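Local coordinates for D-alanyl-D-alanine carboxypeptidase (Penicillin binding protein) family protein (Francisella tularensis subsp. tularensis, PDB 6OSU) that probably trims the terminal D-alanine from peptidoglycan precursor peptides as a serine-type D-alanyl-D-alanine carboxypeptidase of the penicillin-binding protein family, at residues S338-S343 / L356-N361. Residues are numbered along the deposited sequence; the frame is centred on the assembly and turned at random.
Sequences SPVTIS and LTVASN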
loop_
_atom_site.group_PDB
_atom_site.type_symbol
_atom_site.label_atom_id
_atom_site.label_comp_id
_atom_site.label_asym_id
_atom_site.label_seq_id
_atom_site.Cartn_x
_atom_site.Cartn_y
_atom_site.Cartn_z
ATOM N N SER A 338 -21.981 -16.580 13.694
ATOM C CA SER A 338 -21.718 -17.455 14.833
ATOM C C SER A 338 -22.721 -17.166 15.942
ATOM O O SER A 338 -22.823 -16.017 16.388
ATOM C CB SER A 338 -20.300 -17.263 15.354
ATOM O OG SER A 338 -19.345 -17.675 14.392
ATOM N N PRO A 339 -23.475 -18.158 16.405
ATOM C CA PRO A 339 -24.458 -17.901 17.462
ATOM C C PRO A 339 -23.791 -17.629 18.801
ATOM O O PRO A 339 -22.711 -18.140 19.106
ATOM C CB PRO A 339 -25.278 -19.198 17.507
ATOM C CG PRO A 339 -24.966 -19.917 16.223
ATOM C CD PRO A 339 -23.563 -19.531 15.887
ATOM N N VAL A 340 -24.450 -16.793 19.599
ATOM C CA VAL A 340 -24.069 -16.520 20.984
ATOM C C VAL A 340 -25.363 -16.539 21.787
ATOM O O VAL A 340 -26.141 -15.580 21.738
ATOM C CB VAL A 340 -23.337 -15.181 21.140
ATOM C CG1 VAL A 340 -23.102 -14.878 22.610
ATOM C CG2 VAL A 340 -22.005 -15.215 20.391
ATOM N N THR A 341 -25.590 -17.614 22.537
ATOM C CA THR A 341 -26.828 -17.815 23.276
ATOM C C THR A 341 -26.622 -17.509 24.755
ATOM O O THR A 341 -25.574 -17.825 25.325
ATOM C CB THR A 341 -27.325 -19.255 23.111
ATOM O OG1 THR A 341 -27.239 -19.638 21.732
ATOM C CG2 THR A 341 -28.768 -19.390 23.585
ATOM N N ILE A 342 -27.625 -16.878 25.372
ATOM C CA ILE A 342 -27.626 -16.597 26.805
ATOM C C ILE A 342 -29.031 -16.843 27.342
ATOM O O ILE A 342 -29.997 -16.978 26.589
ATOM C CB ILE A 342 -27.188 -15.153 27.138
ATOM C CG1 ILE A 342 -28.221 -14.154 26.617
ATOM C CG2 ILE A 342 -25.798 -14.854 26.582
ATOM C CD1 ILE A 342 -28.541 -13.043 27.599
ATOM N N SER A 343 -29.133 -16.891 28.668
ATOM C CA SER A 343 -30.430 -17.045 29.314
ATOM C C SER A 343 -31.229 -15.752 29.224
ATOM O O SER A 343 -30.706 -14.661 29.466
ATOM C CB SER A 343 -30.252 -17.441 30.780
ATOM O OG SER A 343 -29.418 -16.517 31.455
ATOM N N LEU A 356 -32.122 -16.674 24.427
ATOM C CA LEU A 356 -31.902 -15.713 23.350
ATOM C C LEU A 356 -30.559 -15.975 22.681
ATOM O O LEU A 356 -29.517 -15.965 23.346
ATOM C CB LEU A 356 -31.956 -14.276 23.873
ATOM C CG LEU A 356 -31.676 -13.176 22.844
ATOM C CD1 LEU A 356 -32.731 -13.178 21.748
ATOM C CD2 LEU A 356 -31.587 -11.809 23.509
ATOM N N THR A 357 -30.586 -16.193 21.368
ATOM C CA THR A 357 -29.385 -16.307 20.551
ATOM C C THR A 357 -29.249 -15.063 19.682
ATOM O O THR A 357 -30.235 -14.580 19.117
ATOM C CB THR A 357 -29.426 -17.557 19.664
ATOM O OG1 THR A 357 -29.436 -18.730 20.487
ATOM C CG2 THR A 357 -28.224 -17.610 18.737
ATOM N N VAL A 358 -28.025 -14.544 19.589
ATOM C CA VAL A 358 -27.726 -13.367 18.789
ATOM C C VAL A 358 -26.577 -13.694 17.845
ATOM O O VAL A 358 -25.779 -14.604 18.086
ATOM C CB VAL A 358 -27.377 -12.143 19.664
ATOM C CG1 VAL A 358 -28.531 -11.807 20.592
ATOM C CG2 VAL A 358 -26.105 -12.404 20.459
ATOM N N ALA A 359 -26.504 -12.935 16.754
ATOM C CA ALA A 359 -25.464 -13.116 15.750
ATOM C C ALA A 359 -25.441 -11.892 14.847
ATOM O O ALA A 359 -26.407 -11.126 14.785
ATOM C CB ALA A 359 -25.685 -14.388 14.923
ATOM N N SER A 360 -24.315 -11.716 14.157
ATOM C CA SER A 360 -24.148 -10.687 13.142
ATOM C C SER A 360 -23.685 -11.331 11.842
ATOM O O SER A 360 -22.929 -12.308 11.854
ATOM C CB SER A 360 -23.140 -9.618 13.592
ATOM O OG SER A 360 -22.755 -8.786 12.507
ATOM N N ASN A 361 -24.149 -10.790 10.719
ATOM C CA ASN A 361 -23.713 -11.286 9.420
ATOM C C ASN A 361 -22.329 -10.782 9.036
ATOM O O ASN A 361 -21.831 -11.145 7.965
ATOM C CB ASN A 361 -24.725 -10.905 8.334
ATOM C CG ASN A 361 -25.021 -9.412 8.298
ATOM O OD1 ASN A 361 -24.389 -8.619 8.996
ATOM N ND2 ASN A 361 -25.987 -9.025 7.471
#
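Val340 to Ile342 and Leu356 to Val358 pair as the two strands of an antiparallel beta hairpin in the C-terminal, penicillin-binding protein 5-type domain, away from the predicted catalytic residues. Strand 340-343 is an edge strand of its five-stranded sheet, while 355-359 is flanked on its other side by strand 409-417, to which Ala359 is joined by a backbone bond with Val416.

Two hydrogen-bonded pairs hold the strands in register. In one, Val340 N donates a hydrogen bond to Val358 O, 3.0 Å away, and Val358 N returns a bond to Val340 O. In the other, Ile342 and Leu356 exchange bonds, that from Leu356 N to Ile342 O being nearly straight, with 175° at the hydrogen.

The two faces differ in character. Val340, Ile342, Leu356 and Val358 share one of them and pack against Ile380 and Phe382 of strand 376-382, a place suited to branched apolar residues. Within this group Val358 CG1 lies anti to the carbonyl carbon (chi1 -59°), and the other methyl, CG2, between the backbone N and the carbonyl carbon, comes 4.0 Å from Val340 CB.

Toward the opposite face lie Thr341 and Thr357, a non-hydrogen-bonded pair whose CA atoms come within 4.0 Å. Threonine fits here because its branched CB favours extended backbone and its hydroxyl suits a more exposed surface. Beside them, Pro339 CB rests on the methyl CG2 of Thr357 at 3.6 Å. Each threonine hydroxyl lies anti to its own carbonyl carbon, and the side chains cross obliquely to join Thr341 OG1 to Thr357 OG1 in a 2.7 Å hydrogen bond.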